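Local coordinates for pectinesterase A (Erwinia chrysanthemi, PDB 2NTP), which hydrolyses the methyl esters of pectin, releasing methanol, and probably starts the maceration and soft-rotting of plant tissue, at residues 18-23 against 44-49. Sequence-based numbering, arbitrary orientation.
Sequences FKTIAD and YNERLT
A single carboxylate, that of E46, accepts from two successive backbone N-H groups, I21 and A22, at the start of helix 21-26. OE2 takes the amide of I21 (N to OE2 2.8 Å) and OE1 that of A22 (N to OE1 2.9 Å), each through its syn lone pair, at N-H...O angles of 160° and 163°. With one N-H on each oxygen, the carboxylate is held in a bidentate arrangement that fixes its rotation about CG-CD. Glutamate suits the place because its chain, extended beyond CG, spans from the bend between strands 42-45 and 48-50 to the helix, whose N-terminal dipole would favour the ionised form. T20 is the N-cap: with OG1 in the crowded position between N and carbonyl carbon (chi1 77°), it accepts from the next amide along, D23 N to T20 OG1 3.1 Å, so the side chains of E46 and T20 share the first turn's N-H groups.

The fold is the right-handed parallel beta-helix of pectinesterases, and helix 21-26 packs at its N-terminal end, well away from the catalytic site. I21, beta-branched and wholly apolar, points toward 44-49 and is buried there: its CD1 meets Y44 CB at 3.6 Å, the two side chains crossing at about a right angle, while its CG2 reaches L48 CD1 at 3.8 Å. A22, with only a methyl group, sits close to 44-49, consistent with its small size, its CB lying 3.8 Å from L48 CD2, the other branch of the same leucine. K19 O approaches the edge of the Y44 ring in its plane, and the phenol hydroxyl is hydrogen-bonded to K40 O. V8, I39 and I67 of neighbouring strands add to the apolar surroundings of I21.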
loop_
_atom_site.group_PDB
_atom_site.type_symbol
_atom_site.label_atom_id
_atom_site.label_comp_id
_atom_site.label_asym_id
_atom_site.label_seq_id
_atom_site.Cartn_x
_atom_site.Cartn_y
_atom_site.Cartn_z
ATOM N N PHE A 18 -18.852 -18.947 10.364
ATOM C CA PHE A 18 -19.453 -17.651 10.042
ATOM C C PHE A 18 -19.564 -17.472 8.532
ATOM O O PHE A 18 -18.718 -17.959 7.782
ATOM C CB PHE A 18 -18.618 -16.506 10.625
ATOM C CG PHE A 18 -18.692 -16.396 12.119
ATOM C CD1 PHE A 18 -17.804 -17.101 12.929
ATOM C CD2 PHE A 18 -19.647 -15.583 12.721
ATOM C CE1 PHE A 18 -17.870 -17.000 14.315
ATOM C CE2 PHE A 18 -19.721 -15.477 14.106
ATOM C CZ PHE A 18 -18.830 -16.187 14.903
ATOM N N LYS A 19 -20.605 -16.767 8.096
ATOM C CA LYS A 19 -20.825 -16.517 6.670
ATOM C C LYS A 19 -19.989 -15.344 6.157
ATOM O O LYS A 19 -19.547 -15.349 5.006
ATOM C CB LYS A 19 -22.307 -16.270 6.382
ATOM C CG LYS A 19 -23.187 -17.507 6.522
ATOM C CD LYS A 19 -24.639 -17.222 6.142
ATOM C CE LYS A 19 -24.821 -17.099 4.629
ATOM N NZ LYS A 19 -26.251 -16.884 4.252
ATOM N N THR A 20 -19.790 -14.343 7.010
ATOM C CA THR A 20 -19.001 -13.159 6.649
ATOM C C THR A 20 -17.839 -12.932 7.614
ATOM O O THR A 20 -17.919 -13.283 8.793
ATOM C CB THR A 20 -19.855 -11.861 6.589
ATOM O OG1 THR A 20 -20.116 -11.381 7.914
ATOM C CG2 THR A 20 -21.173 -12.078 5.833
ATOM N N ILE A 21 -16.769 -12.326 7.101
ATOM C CA ILE A 21 -15.590 -11.991 7.906
ATOM C C ILE A 21 -15.924 -10.927 8.954
ATOM O O ILE A 21 -15.470 -11.010 10.095
ATOM C CB ILE A 21 -14.403 -11.522 7.019
ATOM C CG1 ILE A 21 -14.083 -12.574 5.953
ATOM C CG2 ILE A 21 -13.160 -11.247 7.868
ATOM C CD1 ILE A 21 -13.258 -12.030 4.784
ATOM N N ALA A 22 -16.723 -9.938 8.563
ATOM C CA ALA A 22 -17.186 -8.897 9.484
ATOM C C ALA A 22 -17.883 -9.470 10.722
ATOM O O ALA A 22 -17.652 -8.995 11.835
ATOM C CB ALA A 22 -18.104 -7.921 8.765
ATOM N N ASP A 23 -18.728 -10.481 10.515
ATOM C CA ASP A 23 -19.427 -11.143 11.618
ATOM C C ASP A 23 -18.460 -11.878 12.548
ATOM O O ASP A 23 -18.602 -11.798 13.770
ATOM C CB ASP A 23 -20.508 -12.098 11.100
ATOM C CG ASP A 23 -21.702 -11.367 10.499
ATOM O OD1 ASP A 23 -21.860 -10.149 10.736
ATOM O OD2 ASP A 23 -22.493 -12.017 9.786
ATOM N N TYR A 44 -14.938 -12.818 -0.662
ATOM C CA TYR A 44 -15.778 -12.151 0.323
ATOM C C TYR A 44 -15.902 -10.677 -0.027
ATOM O O TYR A 44 -14.942 -9.909 0.098
ATOM C CB TYR A 44 -15.212 -12.373 1.729
ATOM C CG TYR A 44 -15.125 -13.844 2.084
ATOM C CD1 TYR A 44 -14.039 -14.624 1.670
ATOM C CD2 TYR A 44 -16.149 -14.468 2.801
ATOM C CE1 TYR A 44 -13.969 -15.986 1.976
ATOM C CE2 TYR A 44 -16.086 -15.823 3.109
ATOM C CZ TYR A 44 -14.997 -16.572 2.698
ATOM O OH TYR A 44 -14.943 -17.913 3.015
ATOM N N ASN A 45 -17.086 -10.295 -0.505
ATOM C CA ASN A 45 -17.345 -8.910 -0.900
ATOM C C ASN A 45 -17.691 -8.067 0.324
ATOM O O ASN A 45 -18.867 -7.845 0.647
ATOM C CB ASN A 45 -18.442 -8.850 -1.972
ATOM C CG ASN A 45 -18.731 -7.432 -2.453
ATOM O OD1 ASN A 45 -19.863 -7.122 -2.837
ATOM N ND2 ASN A 45 -17.714 -6.571 -2.449
ATOM N N GLU A 46 -16.644 -7.619 1.010
ATOM C CA GLU A 46 -16.779 -6.947 2.290
ATOM C C GLU A 46 -15.789 -5.805 2.406
ATOM O O GLU A 46 -14.702 -5.848 1.820
ATOM C CB GLU A 46 -16.527 -7.928 3.438
ATOM C CG GLU A 46 -17.474 -9.112 3.476
ATOM C CD GLU A 46 -17.275 -9.962 4.705
ATOM O OE1 GLU A 46 -17.263 -9.391 5.815
ATOM O OE2 GLU A 46 -17.145 -11.195 4.555
ATOM N N ARG A 47 -16.184 -4.791 3.165
ATOM C CA ARG A 47 -15.281 -3.742 3.605
ATOM C C ARG A 47 -15.168 -3.839 5.124
ATOM O O ARG A 47 -16.181 -3.986 5.827
ATOM C CB ARG A 47 -15.800 -2.376 3.177
ATOM C CG ARG A 47 -16.070 -2.281 1.679
ATOM C CD ARG A 47 -16.414 -0.868 1.273
ATOM N NE ARG A 47 -15.288 0.021 1.515
ATOM C CZ ARG A 47 -15.376 1.334 1.689
ATOM N NH1 ARG A 47 -16.552 1.956 1.657
ATOM N NH2 ARG A 47 -14.273 2.031 1.908
ATOM N N LEU A 48 -13.935 -3.780 5.620
ATOM C CA LEU A 48 -13.657 -4.024 7.032
ATOM C C LEU A 48 -12.867 -2.893 7.670
ATOM O O LEU A 48 -11.963 -2.330 7.051
ATOM C CB LEU A 48 -12.888 -5.339 7.205
ATOM C CG LEU A 48 -13.464 -6.598 6.547
ATOM C CD1 LEU A 48 -12.427 -7.716 6.540
ATOM C CD2 LEU A 48 -14.751 -7.045 7.230
ATOM N N THR A 49 -13.214 -2.572 8.914
ATOM C CA THR A 49 -12.429 -1.651 9.728
ATOM C C THR A 49 -12.075 -2.374 11.017
ATOM O O THR A 49 -12.958 -2.805 11.763
ATOM C CB THR A 49 -13.177 -0.335 10.021
ATOM O OG1 THR A 49 -13.489 0.311 8.783
ATOM C CG2 THR A 49 -12.322 0.602 10.877
#